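Local coordinates for protein L-isoleucine-4-hydroxylase (Bacillus thuringiensis, PDB 6LNH) that hydroxylates L-isoleucine to (4S)-4-hydroxy-L-isoleucine using iron(II), 2-oxoglutarate and O2, and also oxidises L-leucine, L-methionine and related amino acids, at residues L32-E37 with L212-F217; T50-D55 with D114-N119; R68-S73 with G148-R153; V177-M182 with A236-L241. One frame throughout, in Å; residues are numbered along the deposited sequence.

Interaction 1: residues L32-E37 with L212-F217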
loop_
_atom_site.group_PDB
_atom_site.type_symbol
_atom_site.label_atom_id
_atom_site.label_comp_id
_atom_site.label_asym_id
_atom_site.label_seq_id
_atom_site.Cartn_x
_atom_site.Cartn_y
_atom_site.Cartn_z
ATOM N N LEU C 32 24.063 5.918 3.601
ATOM C CA LEU C 32 23.844 6.350 2.201
ATOM C C LEU C 32 22.809 5.439 1.540
ATOM O O LEU C 32 23.013 4.218 1.548
ATOM C CB LEU C 32 25.184 6.268 1.466
ATOM C CG LEU C 32 25.305 7.113 0.201
ATOM C CD1 LEU C 32 25.282 6.234 -1.035
ATOM C CD2 LEU C 32 24.203 8.154 0.134
ATOM N N GLU C 33 21.733 6.027 1.015
ATOM C CA GLU C 33 20.703 5.238 0.294
ATOM C C GLU C 33 21.126 5.173 -1.174
ATOM O O GLU C 33 21.534 6.212 -1.713
ATOM C CB GLU C 33 19.320 5.871 0.442
ATOM C CG GLU C 33 19.077 6.481 1.808
ATOM C CD GLU C 33 17.953 7.500 1.850
ATOM O OE1 GLU C 33 18.188 8.615 2.357
ATOM O OE2 GLU C 33 16.848 7.176 1.372
ATOM N N ILE C 34 21.060 3.988 -1.777
ATOM C CA ILE C 34 21.458 3.828 -3.204
ATOM C C ILE C 34 20.271 3.246 -3.973
ATOM O O ILE C 34 19.641 2.309 -3.457
ATOM C CB ILE C 34 22.705 2.934 -3.322
ATOM C CG1 ILE C 34 23.919 3.562 -2.633
ATOM C CG2 ILE C 34 22.994 2.605 -4.776
ATOM C CD1 ILE C 34 25.082 2.618 -2.464
ATOM N N SER C 35 19.993 3.791 -5.161
ATOM C CA SER C 35 18.875 3.305 -6.009
ATOM C C SER C 35 19.288 2.001 -6.694
ATOM O O SER C 35 20.498 1.757 -6.813
ATOM C CB SER C 35 18.465 4.349 -7.008
ATOM O OG SER C 35 18.223 5.589 -6.364
ATOM N N ASN C 36 18.312 1.223 -7.171
ATOM C CA ASN C 36 18.589 -0.086 -7.823
ATOM C C ASN C 36 18.995 0.089 -9.292
ATOM O O ASN C 36 19.385 -0.915 -9.903
ATOM C CB ASN C 36 17.398 -1.038 -7.703
ATOM C CG ASN C 36 16.077 -0.387 -8.052
ATOM O OD1 ASN C 36 16.030 0.786 -8.411
ATOM N ND2 ASN C 36 14.997 -1.141 -7.945
ATOM N N GLU C 37 18.904 1.317 -9.810
ATOM C CA GLU C 37 19.225 1.607 -11.233
ATOM C C GLU C 37 20.631 1.109 -11.580
ATOM O O GLU C 37 20.804 0.582 -12.686
ATOM C CB GLU C 37 19.078 3.099 -11.535
ATOM C CG GLU C 37 18.976 3.970 -10.296
ATOM C CD GLU C 37 19.022 5.461 -10.589
ATOM O OE1 GLU C 37 18.478 6.241 -9.781
ATOM O OE2 GLU C 37 19.599 5.837 -11.629
ATOM N N LEU C 212 16.520 -4.674 -4.972
ATOM C CA LEU C 212 17.877 -4.101 -5.185
ATOM C C LEU C 212 17.960 -2.686 -4.611
ATOM O O LEU C 212 18.962 -2.013 -4.886
ATOM C CB LEU C 212 18.362 -4.207 -6.636
ATOM C CG LEU C 212 18.275 -5.605 -7.239
ATOM C CD1 LEU C 212 18.770 -5.606 -8.674
ATOM C CD2 LEU C 212 19.062 -6.596 -6.399
ATOM N N GLU C 213 16.959 -2.260 -3.826
ATOM C CA GLU C 213 17.102 -0.951 -3.140
ATOM C C GLU C 213 18.199 -1.174 -2.097
ATOM O O GLU C 213 18.198 -2.236 -1.451
ATOM C CB GLU C 213 15.770 -0.443 -2.589
ATOM C CG GLU C 213 15.006 0.398 -3.595
ATOM C CD GLU C 213 13.835 1.186 -3.037
ATOM O OE1 GLU C 213 12.900 0.559 -2.511
ATOM O OE2 GLU C 213 13.862 2.426 -3.136
ATOM N N THR C 214 19.073 -0.194 -1.910
ATOM C CA THR C 214 20.250 -0.458 -1.094
ATOM C C THR C 214 20.463 0.642 -0.062
ATOM O O THR C 214 20.231 1.823 -0.337
ATOM C CB THR C 214 21.494 -0.604 -1.994
ATOM O OG1 THR C 214 21.362 -1.786 -2.794
ATOM C CG2 THR C 214 22.770 -0.703 -1.171
ATOM N N LEU C 215 20.912 0.235 1.125
ATOM C CA LEU C 215 21.267 1.136 2.213
ATOM C C LEU C 215 22.610 0.696 2.777
ATOM O O LEU C 215 22.791 -0.483 3.104
ATOM C CB LEU C 215 20.205 1.123 3.314
ATOM C CG LEU C 215 20.187 2.265 4.329
ATOM C CD1 LEU C 215 19.129 1.957 5.366
ATOM C CD2 LEU C 215 21.547 2.466 4.986
ATOM N N VAL C 216 23.552 1.630 2.872
ATOM C CA VAL C 216 24.887 1.358 3.393
ATOM C C VAL C 216 25.036 2.036 4.755
ATOM O O VAL C 216 24.642 3.196 4.927
ATOM C CB VAL C 216 25.971 1.795 2.388
ATOM C CG1 VAL C 216 25.567 1.367 0.984
ATOM C CG2 VAL C 216 26.210 3.280 2.422
ATOM N N PHE C 217 25.548 1.292 5.734
ATOM C CA PHE C 217 25.728 1.780 7.097
ATOM C C PHE C 217 27.204 1.880 7.458
ATOM O O PHE C 217 27.991 0.982 7.148
ATOM C CB PHE C 217 25.063 0.867 8.131
ATOM C CG PHE C 217 23.610 0.601 7.889
ATOM C CD1 PHE C 217 22.681 1.627 7.926
ATOM C CD2 PHE C 217 23.165 -0.692 7.676
ATOM C CE1 PHE C 217 21.337 1.368 7.725
ATOM C CE2 PHE C 217 21.828 -0.957 7.473
ATOM C CZ PHE C 217 20.912 0.073 7.496
#
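Ile34 reaches Val216 because its CG1 stands anti to its own carbonyl carbon (chi1 -63°) and its chain then runs out straight, chi2 168°, carrying CD1 diagonally across the strand pair to Val216 CG1 at 3.7 Å. The two side chains cross at about a right angle. Val216 turns its other branch, CG2, into the position between its backbone N and carbonyl carbon, where it presses on Leu32 CB at 3.3 Å, a tight fit. Leu32, Ile34, Thr214 and Val216 thus share one face of an antiparallel ladder. Leu32–Val216 and Ile34–Thr214 are its hydrogen-bonded pairs; Ile34 N gives a nearly straight bond to Thr214 O (2.7 Å, 178°), and Thr214 N answers to Ile34 O at 3.0 Å. Past the strand, Asn36 lays CB against Leu212 CB, 3.5 Å away, while its ND2 bonds to Pro211 O and Glu210 OE2. Helix 19-29 packs on the Leu32–Val216 end through Phe26. The Thr214 hydroxyl has its partner in strand 176-184. The chemistry is therefore divided: reciprocal backbone bonds hold strand 31-34, outermost of the sheet within this chain, while apolar branches fill its buried face.

Interaction 2: residues T50-D55 with D114-N119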
loop_
_atom_site.group_PDB
_atom_site.type_symbol
_atom_site.label_atom_id
_atom_site.label_comp_id
_atom_site.label_asym_id
_atom_site.label_seq_id
_atom_site.Cartn_x
_atom_site.Cartn_y
_atom_site.Cartn_z
ATOM N N THR C 50 15.380 -12.810 -10.624
ATOM C CA THR C 50 14.385 -13.839 -10.327
ATOM C C THR C 50 15.037 -15.103 -9.777
ATOM O O THR C 50 14.520 -15.717 -8.837
ATOM C CB THR C 50 13.553 -14.154 -11.572
ATOM O OG1 THR C 50 12.804 -12.993 -11.950
ATOM C CG2 THR C 50 12.582 -15.296 -11.297
ATOM N N GLN C 51 16.177 -15.508 -10.348
ATOM C CA GLN C 51 16.864 -16.695 -9.847
ATOM C C GLN C 51 17.393 -16.469 -8.438
ATOM O O GLN C 51 17.296 -17.356 -7.581
ATOM C CB GLN C 51 18.028 -17.077 -10.761
ATOM C CG GLN C 51 17.722 -17.188 -12.235
ATOM C CD GLN C 51 18.969 -17.528 -13.036
ATOM O OE1 GLN C 51 20.046 -17.733 -12.470
ATOM N NE2 GLN C 51 18.829 -17.587 -14.354
ATOM N N ALA C 52 17.976 -15.293 -8.189
ATOM C CA ALA C 52 18.450 -14.968 -6.848
ATOM C C ALA C 52 17.298 -14.921 -5.854
ATOM O O ALA C 52 17.427 -15.394 -4.719
ATOM C CB ALA C 52 19.205 -13.640 -6.867
ATOM N N GLN C 53 16.159 -14.360 -6.266
ATOM C CA GLN C 53 15.022 -14.255 -5.358
ATOM C C GLN C 53 14.479 -15.630 -5.004
ATOM O O GLN C 53 14.073 -15.872 -3.862
ATOM C CB GLN C 53 13.918 -13.407 -5.988
ATOM C CG GLN C 53 14.170 -11.911 -5.987
ATOM C CD GLN C 53 13.115 -11.161 -6.774
ATOM O OE1 GLN C 53 12.441 -11.739 -7.625
ATOM N NE2 GLN C 53 12.960 -9.874 -6.489
ATOM N N LEU C 54 14.479 -16.549 -5.971
ATOM C CA LEU C 54 13.925 -17.874 -5.737
ATOM C C LEU C 54 14.802 -18.704 -4.812
ATOM O O LEU C 54 14.311 -19.665 -4.210
ATOM C CB LEU C 54 13.731 -18.603 -7.067
ATOM C CG LEU C 54 12.514 -18.182 -7.893
ATOM C CD1 LEU C 54 12.495 -18.883 -9.249
ATOM C CD2 LEU C 54 11.234 -18.451 -7.127
ATOM N N ASP C 55 16.089 -18.361 -4.694
ATOM C CA ASP C 55 16.974 -19.096 -3.800
ATOM C C ASP C 55 16.615 -18.906 -2.333
ATOM O O ASP C 55 16.975 -19.754 -1.509
ATOM C CB ASP C 55 18.427 -18.685 -4.030
ATOM C CG ASP C 55 19.404 -19.619 -3.343
ATOM O OD1 ASP C 55 19.276 -20.847 -3.526
ATOM O OD2 ASP C 55 20.294 -19.130 -2.616
ATOM N N ASP C 114 26.274 -22.282 -4.111
ATOM C CA ASP C 114 27.191 -21.846 -5.163
ATOM C C ASP C 114 26.458 -21.157 -6.310
ATOM O O ASP C 114 26.967 -20.184 -6.880
ATOM C CB ASP C 114 27.989 -23.041 -5.680
ATOM C CG ASP C 114 29.110 -23.439 -4.746
ATOM O OD1 ASP C 114 29.791 -22.537 -4.210
ATOM O OD2 ASP C 114 29.304 -24.655 -4.542
ATOM N N SER C 115 25.266 -21.642 -6.666
ATOM C CA SER C 115 24.525 -21.042 -7.774
ATOM C C SER C 115 24.135 -19.597 -7.484
ATOM O O SER C 115 24.039 -18.784 -8.409
ATOM C CB SER C 115 23.281 -21.875 -8.082
ATOM O OG SER C 115 22.548 -22.139 -6.899
ATOM N N PHE C 116 23.912 -19.260 -6.214
ATOM C CA PHE C 116 23.623 -17.881 -5.836
ATOM C C PHE C 116 24.888 -17.030 -5.869
ATOM O O PHE C 116 24.847 -15.874 -6.303
ATOM C CB PHE C 116 22.958 -17.853 -4.451
ATOM C CG PHE C 116 22.641 -16.462 -3.930
ATOM C CD1 PHE C 116 23.638 -15.600 -3.485
ATOM C CD2 PHE C 116 21.328 -16.028 -3.878
ATOM C CE1 PHE C 116 23.327 -14.336 -3.010
ATOM C CE2 PHE C 116 21.010 -14.765 -3.403
ATOM C CZ PHE C 116 22.012 -13.919 -2.967
ATOM N N LEU C 117 26.022 -17.583 -5.430
ATOM C CA LEU C 117 27.243 -16.785 -5.359
ATOM C C LEU C 117 27.820 -16.492 -6.740
ATOM O O LEU C 117 28.419 -15.430 -6.944
ATOM C CB LEU C 117 28.293 -17.510 -4.514
ATOM C CG LEU C 117 28.127 -17.620 -2.999
ATOM C CD1 LEU C 117 29.167 -18.582 -2.445
ATOM C CD2 LEU C 117 28.257 -16.257 -2.343
ATOM N N CYS C 118 27.658 -17.404 -7.694
ATOM C CA CYS C 118 28.126 -17.168 -9.054
ATOM C C CYS C 118 27.091 -16.487 -9.943
ATOM O O CYS C 118 27.406 -16.176 -11.098
ATOM C CB CYS C 118 28.607 -18.478 -9.690
ATOM S SG CYS C 118 27.334 -19.716 -9.970
ATOM N N ASN C 119 25.871 -16.271 -9.457
ATOM C CA ASN C 119 24.889 -15.502 -10.203
ATOM C C ASN C 119 25.507 -14.157 -10.580
ATOM O O ASN C 119 25.853 -13.371 -9.686
ATOM C CB ASN C 119 23.619 -15.307 -9.373
ATOM C CG ASN C 119 22.547 -14.482 -10.086
ATOM O OD1 ASN C 119 22.831 -13.482 -10.746
ATOM N ND2 ASN C 119 21.298 -14.905 -9.941
#
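Packing contacts carry the meeting of Ala52 and Asp55 with Phe116, and no hydrogen bond passes between the two segments. Phe116 CG lies anti to its backbone N (chi1 178°), on the side of helix 44-54, and the ring continues from there. Its CE2 lies 4.1 Å from Ala52 CB, and Ala52 O sits in the ring plane at the edge, 3.9 Å from the same CE2. Asp55 approaches obliquely: OD2 is 3.5 Å from Phe116 CB and equally far from CD2, with the carboxylate turned 36° from the ring.

The polar ends of Asp55 and Asn119 find their partners outside the two segments. Asp55 OD2 accepts a hydrogen bond from Gln151 NE2, and OD1 takes one from Asn113 ND2, so the carboxylate beside the ring is held by both oxygens. Asn119 brings ND2 to 3.9 Å from Ala52 CB; that same nitrogen bonds to Leu48 O, one turn earlier in helix 44-54. Asn119 is the N-cap residue of helix 120-134, and its OD1 accepts a hydrogen bond from Leu121 N. One amide therefore ties the start of that helix to helix 44-54.

In the fold, Phe116 is wedged between helix 44-54, Ile122 of helix 120-134 and Gln151 of strand 145-156, while Ala52 also touches Met182. With Leu117 on Leu149, the short helix 114-117 joins the helical layer to the face of the large sheet that bears Leu149 and Gln151.

Interaction 3: residues R68-S73 with G148-R153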
loop_
_atom_site.group_PDB
_atom_site.type_symbol
_atom_site.label_atom_id
_atom_site.label_comp_id
_atom_site.label_asym_id
_atom_site.label_seq_id
_atom_site.Cartn_x
_atom_site.Cartn_y
_atom_site.Cartn_z
ATOM N N ARG C 68 13.878 -15.988 12.191
ATOM C CA ARG C 68 14.150 -15.926 10.729
ATOM C C ARG C 68 15.091 -17.054 10.290
ATOM O O ARG C 68 15.506 -17.850 11.143
ATOM C CB ARG C 68 14.827 -14.594 10.399
ATOM C CG ARG C 68 16.291 -14.534 10.810
ATOM C CD ARG C 68 16.505 -13.708 12.062
ATOM N NE ARG C 68 17.740 -12.940 12.023
ATOM C CZ ARG C 68 18.689 -12.997 12.951
ATOM N NH1 ARG C 68 18.548 -13.792 13.997
ATOM N NH2 ARG C 68 19.777 -12.259 12.831
ATOM N N ALA C 69 15.413 -17.092 8.992
ATOM C CA ALA C 69 16.320 -18.101 8.393
ATOM C C ALA C 69 17.475 -17.369 7.702
ATOM O O ALA C 69 17.239 -16.260 7.202
ATOM C CB ALA C 69 15.559 -18.962 7.419
ATOM N N ARG C 70 18.669 -17.968 7.663
ATOM C CA ARG C 70 19.822 -17.263 7.044
ATOM C C ARG C 70 20.935 -18.231 6.627
ATOM O O ARG C 70 20.946 -19.378 7.099
ATOM C CB ARG C 70 20.392 -16.244 8.034
ATOM C CG ARG C 70 21.046 -16.872 9.256
ATOM C CD ARG C 70 21.576 -15.847 10.238
ATOM N NE ARG C 70 22.600 -14.995 9.653
ATOM C CZ ARG C 70 22.713 -13.694 9.887
ATOM N NH1 ARG C 70 21.862 -13.092 10.698
ATOM N NH2 ARG C 70 23.673 -12.998 9.309
ATOM N N SER C 71 21.831 -17.739 5.765
ATOM C CA SER C 71 23.001 -18.434 5.256
ATOM C C SER C 71 24.141 -17.432 5.212
ATOM O O SER C 71 23.916 -16.228 5.060
ATOM C CB SER C 71 22.765 -19.024 3.858
ATOM O OG SER C 71 21.943 -20.175 3.917
ATOM N N TYR C 72 25.366 -17.926 5.363
ATOM C CA TYR C 72 26.516 -17.041 5.449
ATOM C C TYR C 72 27.689 -17.633 4.683
ATOM O O TYR C 72 27.955 -18.835 4.763
ATOM C CB TYR C 72 26.885 -16.801 6.921
ATOM C CG TYR C 72 28.196 -16.089 7.181
ATOM C CD1 TYR C 72 28.425 -14.809 6.698
ATOM C CD2 TYR C 72 29.186 -16.683 7.956
ATOM C CE1 TYR C 72 29.615 -14.149 6.957
ATOM C CE2 TYR C 72 30.377 -16.034 8.220
ATOM C CZ TYR C 72 30.587 -14.767 7.717
ATOM O OH TYR C 72 31.772 -14.116 7.978
ATOM N N SER C 73 28.382 -16.771 3.943
ATOM C CA SER C 73 29.641 -17.112 3.300
ATOM C C SER C 73 30.469 -15.840 3.225
ATOM O O SER C 73 29.935 -14.729 3.267
ATOM C CB SER C 73 29.428 -17.709 1.903
ATOM O OG SER C 73 28.818 -18.987 1.980
ATOM N N GLY C 148 31.973 -10.331 4.056
ATOM C CA GLY C 148 30.922 -11.249 4.461
ATOM C C GLY C 148 29.633 -11.053 3.679
ATOM O O GLY C 148 29.242 -9.931 3.364
ATOM N N LEU C 149 28.980 -12.169 3.369
ATOM C CA LEU C 149 27.713 -12.179 2.647
ATOM C C LEU C 149 26.680 -12.890 3.505
ATOM O O LEU C 149 26.848 -14.070 3.834
ATOM C CB LEU C 149 27.852 -12.867 1.288
ATOM C CG LEU C 149 28.341 -12.003 0.123
ATOM C CD1 LEU C 149 29.839 -11.763 0.220
ATOM C CD2 LEU C 149 27.979 -12.650 -1.204
ATOM N N HIS C 150 25.610 -12.182 3.858
ATOM C CA HIS C 150 24.542 -12.736 4.678
ATOM C C HIS C 150 23.253 -12.755 3.874
ATOM O O HIS C 150 22.735 -11.700 3.493
ATOM C CB HIS C 150 24.356 -11.931 5.963
ATOM C CG HIS C 150 25.518 -12.013 6.903
ATOM N ND1 HIS C 150 25.615 -12.975 7.887
ATOM C CD2 HIS C 150 26.629 -11.249 7.014
ATOM C CE1 HIS C 150 26.734 -12.795 8.566
ATOM N NE2 HIS C 150 27.369 -11.757 8.054
ATOM N N GLN C 151 22.744 -13.954 3.618
ATOM C CA GLN C 151 21.473 -14.165 2.942
ATOM C C GLN C 151 20.436 -14.433 4.027
ATOM O O GLN C 151 20.463 -15.489 4.664
ATOM C CB GLN C 151 21.600 -15.342 1.977
ATOM C CG GLN C 151 20.572 -15.440 0.875
ATOM C CD GLN C 151 20.823 -16.657 0.003
ATOM O OE1 GLN C 151 21.687 -17.479 0.309
ATOM N NE2 GLN C 151 20.065 -16.784 -1.077
ATOM N N VAL C 152 19.518 -13.490 4.233
ATOM C CA VAL C 152 18.564 -13.559 5.334
ATOM C C VAL C 152 17.152 -13.429 4.790
ATOM O O VAL C 152 16.863 -12.529 3.994
ATOM C CB VAL C 152 18.819 -12.468 6.390
ATOM C CG1 VAL C 152 17.923 -12.692 7.608
ATOM C CG2 VAL C 152 20.284 -12.448 6.802
ATOM N N ARG C 153 16.280 -14.331 5.215
ATOM C CA ARG C 153 14.847 -14.233 4.965
ATOM C C ARG C 153 14.158 -14.072 6.314
ATOM O O ARG C 153 14.167 -14.993 7.137
ATOM C CB ARG C 153 14.336 -15.470 4.232
ATOM C CG ARG C 153 12.836 -15.582 4.130
ATOM C CD ARG C 153 12.522 -16.626 3.081
ATOM N NE ARG C 153 12.243 -16.033 1.773
ATOM C CZ ARG C 153 11.281 -16.447 0.956
ATOM N NH1 ARG C 153 10.529 -17.485 1.291
ATOM N NH2 ARG C 153 11.094 -15.848 -0.212
#
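Ala69 with Arg153, Ser71 with Gln151 and Ser73 with Leu149 are the hydrogen-bonded pairs of an unbroken antiparallel ladder, whose strand axes run at 164° and come within 4.6 Å. Six backbone bonds link the segments. The shortest joins Leu149 N to Ser73 O at 2.7 Å; Ala69 N to Arg153 O is longer, at 3.1 Å. Arg70–Val152 and Tyr72–His150 are the non-hydrogen-bonded pairs between them.

The ladder belongs to the large sheet of the chain, consistent with the double-stranded beta-helix (jelly-roll) of the cupin clan. The face of Tyr72 and His150 is probably the one turned to the iron, since the Arg68 side chain is about 8 Å from the metal and that of His150 about 8 Å from the side chain of Asp172.

On this face the Tyr72 and His150 rings form an offset stack, centroids 4.5 Å apart and planes 17° from parallel, with Tyr72 CD1 over one face of the imidazole, displaced toward its rim. Tyr92 meets the His150 ring edge-to-face. Beside them Arg70 runs alongside Val152, whose CG2 lies 4.1 Å above the centre of the guanidinium. The guanidinium stands almost perpendicular to the imidazole; the modelled separation of 2.4 Å between Arg70 NH2 and His150 ND1 is too short to be trusted. The face of Ser71, Gln151 and Arg153 turns to helix 114-117 and the loop residues Tyr57 and Leu59. There Arg153 makes cation-pi contacts with Tyr57 and Phe237, and Ser73 OG bonds to Ile112 N.

Interaction 4: residues V177-M182 with A236-L241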
loop_
_atom_site.group_PDB
_atom_site.type_symbol
_atom_site.label_atom_id
_atom_site.label_comp_id
_atom_site.label_asym_id
_atom_site.label_seq_id
_atom_site.Cartn_x
_atom_site.Cartn_y
_atom_site.Cartn_z
ATOM N N VAL C 177 28.702 -1.856 6.101
ATOM C CA VAL C 177 27.702 -2.884 5.838
ATOM C C VAL C 177 26.786 -2.402 4.721
ATOM O O VAL C 177 26.296 -1.269 4.762
ATOM C CB VAL C 177 26.886 -3.219 7.104
ATOM C CG1 VAL C 177 25.656 -4.048 6.754
ATOM C CG2 VAL C 177 27.753 -3.946 8.117
ATOM N N PHE C 178 26.556 -3.262 3.729
ATOM C CA PHE C 178 25.617 -2.994 2.646
ATOM C C PHE C 178 24.358 -3.828 2.861
ATOM O O PHE C 178 24.438 -5.056 2.980
ATOM C CB PHE C 178 26.236 -3.317 1.285
ATOM C CG PHE C 178 27.257 -2.316 0.821
ATOM C CD1 PHE C 178 28.526 -2.285 1.375
ATOM C CD2 PHE C 178 26.950 -1.418 -0.186
ATOM C CE1 PHE C 178 29.466 -1.364 0.941
ATOM C CE2 PHE C 178 27.883 -0.495 -0.623
ATOM C CZ PHE C 178 29.142 -0.468 -0.057
ATOM N N LEU C 179 23.204 -3.163 2.908
ATOM C CA LEU C 179 21.902 -3.817 3.007
ATOM C C LEU C 179 21.214 -3.726 1.648
ATOM O O LEU C 179 20.857 -2.630 1.202
ATOM C CB LEU C 179 21.061 -3.164 4.104
ATOM C CG LEU C 179 19.633 -3.661 4.332
ATOM C CD1 LEU C 179 19.642 -5.133 4.623
ATOM C CD2 LEU C 179 18.978 -2.906 5.477
ATOM N N HIS C 180 21.029 -4.868 0.990
ATOM C CA HIS C 180 20.337 -4.944 -0.292
ATOM C C HIS C 180 19.019 -5.682 -0.100
ATOM O O HIS C 180 19.013 -6.855 0.288
ATOM C CB HIS C 180 21.193 -5.648 -1.347
ATOM C CG HIS C 180 22.582 -5.104 -1.463
ATOM N ND1 HIS C 180 22.877 -3.955 -2.165
ATOM C CD2 HIS C 180 23.759 -5.556 -0.970
ATOM C CE1 HIS C 180 24.175 -3.720 -2.096
ATOM N NE2 HIS C 180 24.734 -4.677 -1.378
ATOM N N LEU C 181 17.910 -4.999 -0.373
ATOM C CA LEU C 181 16.616 -5.667 -0.409
ATOM C C LEU C 181 16.534 -6.578 -1.627
ATOM O O LEU C 181 16.792 -6.150 -2.756
ATOM C CB LEU C 181 15.488 -4.637 -0.436
ATOM C CG LEU C 181 14.060 -5.181 -0.462
ATOM C CD1 LEU C 181 13.774 -6.023 0.773
ATOM C CD2 LEU C 181 13.065 -4.040 -0.580
ATOM N N MET C 182 16.167 -7.839 -1.400
ATOM C CA MET C 182 15.982 -8.791 -2.488
ATOM C C MET C 182 14.519 -9.042 -2.826
ATOM O O MET C 182 14.181 -9.194 -4.005
ATOM C CB MET C 182 16.662 -10.118 -2.140
ATOM C CG MET C 182 18.164 -9.997 -1.951
ATOM S SD MET C 182 19.014 -9.424 -3.436
ATOM C CE MET C 182 18.773 -10.832 -4.511
ATOM N N ALA C 236 4.528 -13.879 5.702
ATOM C CA ALA C 236 5.132 -12.739 5.032
ATOM C C ALA C 236 6.649 -12.840 5.124
ATOM O O ALA C 236 7.198 -13.326 6.117
ATOM C CB ALA C 236 4.658 -11.418 5.645
ATOM N N PHE C 237 7.324 -12.378 4.074
ATOM C CA PHE C 237 8.764 -12.532 3.948
ATOM C C PHE C 237 9.417 -11.181 3.716
ATOM O O PHE C 237 8.826 -10.275 3.124
ATOM C CB PHE C 237 9.135 -13.473 2.793
ATOM C CG PHE C 237 8.679 -14.885 2.997
ATOM C CD1 PHE C 237 8.865 -15.518 4.216
ATOM C CD2 PHE C 237 8.050 -15.577 1.975
ATOM C CE1 PHE C 237 8.438 -16.822 4.411
ATOM C CE2 PHE C 237 7.621 -16.882 2.162
ATOM C CZ PHE C 237 7.815 -17.506 3.384
ATOM N N ARG C 238 10.657 -11.070 4.180
ATOM C CA ARG C 238 11.551 -9.981 3.808
ATOM C C ARG C 238 12.898 -10.613 3.502
ATOM O O ARG C 238 13.591 -11.084 4.412
ATOM C CB ARG C 238 11.668 -8.931 4.911
ATOM C CG ARG C 238 12.447 -7.695 4.487
ATOM C CD ARG C 238 12.324 -6.581 5.508
ATOM N NE ARG C 238 13.063 -5.392 5.093
ATOM C CZ ARG C 238 14.243 -5.041 5.589
ATOM N NH1 ARG C 238 14.818 -5.784 6.525
ATOM N NH2 ARG C 238 14.849 -3.945 5.152
ATOM N N ASP C 239 13.264 -10.627 2.225
ATOM C CA ASP C 239 14.482 -11.275 1.762
ATOM C C ASP C 239 15.565 -10.213 1.654
ATOM O O ASP C 239 15.395 -9.214 0.947
ATOM C CB ASP C 239 14.254 -11.969 0.420
ATOM C CG ASP C 239 13.261 -13.113 0.522
ATOM O OD1 ASP C 239 13.137 -13.692 1.621
ATOM O OD2 ASP C 239 12.609 -13.434 -0.493
ATOM N N ILE C 240 16.674 -10.438 2.345
ATOM C CA ILE C 240 17.728 -9.444 2.461
ATOM C C ILE C 240 19.059 -10.067 2.066
ATOM O O ILE C 240 19.269 -11.276 2.212
ATOM C CB ILE C 240 17.749 -8.901 3.917
ATOM C CG1 ILE C 240 16.669 -7.831 4.111
ATOM C CG2 ILE C 240 19.138 -8.468 4.376
ATOM C CD1 ILE C 240 16.760 -6.694 3.143
ATOM N N LEU C 241 19.966 -9.226 1.572
ATOM C CA LEU C 241 21.360 -9.597 1.370
ATOM C C LEU C 241 22.234 -8.555 2.048
ATOM O O LEU C 241 22.136 -7.364 1.734
ATOM C CB LEU C 241 21.708 -9.697 -0.118
ATOM C CG LEU C 241 23.177 -10.031 -0.390
ATOM C CD1 LEU C 241 23.494 -11.464 0.023
ATOM C CD2 LEU C 241 23.534 -9.791 -1.849
#
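His180 and Leu241 exchange both backbone hydrogen bonds, His180 N to Leu241 O at 2.8 Å and the return bond at 2.9 Å. A third runs from Met182 N to Asp239 O, also 2.8 Å. The strands diverge toward Ala236, their axes running at 138°, so within these segments the pairing is limited to the His180–Leu241 end, and the strands are strongly twisted.

Apolar contacts form on both faces. On one, Leu179 has CG anti to the backbone N (chi1 177°), and its CD1 meets Ile240 CG2 at 3.4 Å, a close approach. Leu181 crosses Ile240 at about a right angle, bringing the two CD1 atoms to 3.9 Å. The same Ile240 CD1 lies 3.8 Å above the guanidinium plane of Arg238, over its centre, so one methyl packs against two leucines and a flat cationic group. On the other face Met182 lies alongside Leu241, with CG 4.0 Å from CB.

His180 and Asp239 find their polar partners outside the two segments. Both ring nitrogens of His180 are engaged, ND1 with Thr214 OG1 and NE2 with Asp129 OD2, which fixes the rotation of the imidazole between sheet and helix 120-134. Asp239 forms a salt bridge with Arg153.

The Leu179 side chain is about 7 Å from the iron, consistent with this face lining the inside of the barrel near the metal. The HXD...H facial triad (His170, Asp172, His223) on an antiparallel barrel is the hallmark of 2-oxoglutarate-dependent dioxygenases of the double-stranded beta-helix fold, and this strand pair belongs to its large sheet.

In the fold
Interactions 1, 4 and 3 follow one another across a single antiparallel sheet, and interaction 2 lies against its helical side. Segment 212-217 joins interaction 1 to interaction 4, with Leu212 N 2.7 Å from Leu181 O; on the far side of interaction 4, Val152 O and Ile240 N, again 2.7 Å apart, join it to interaction 3. Interaction 2 meets interaction 4 where Gln53 NE2 reaches Met182 O at 2.9 Å, and touches interaction 3 where Phe116 CD2 lies 3.2 Å from Gln151 NE2. The centres of interactions 1 and 3 are about 18 Å apart. The iron is about 9 Å from the Leu215 side chain of interaction 1, whereas interaction 2 lies away from the site.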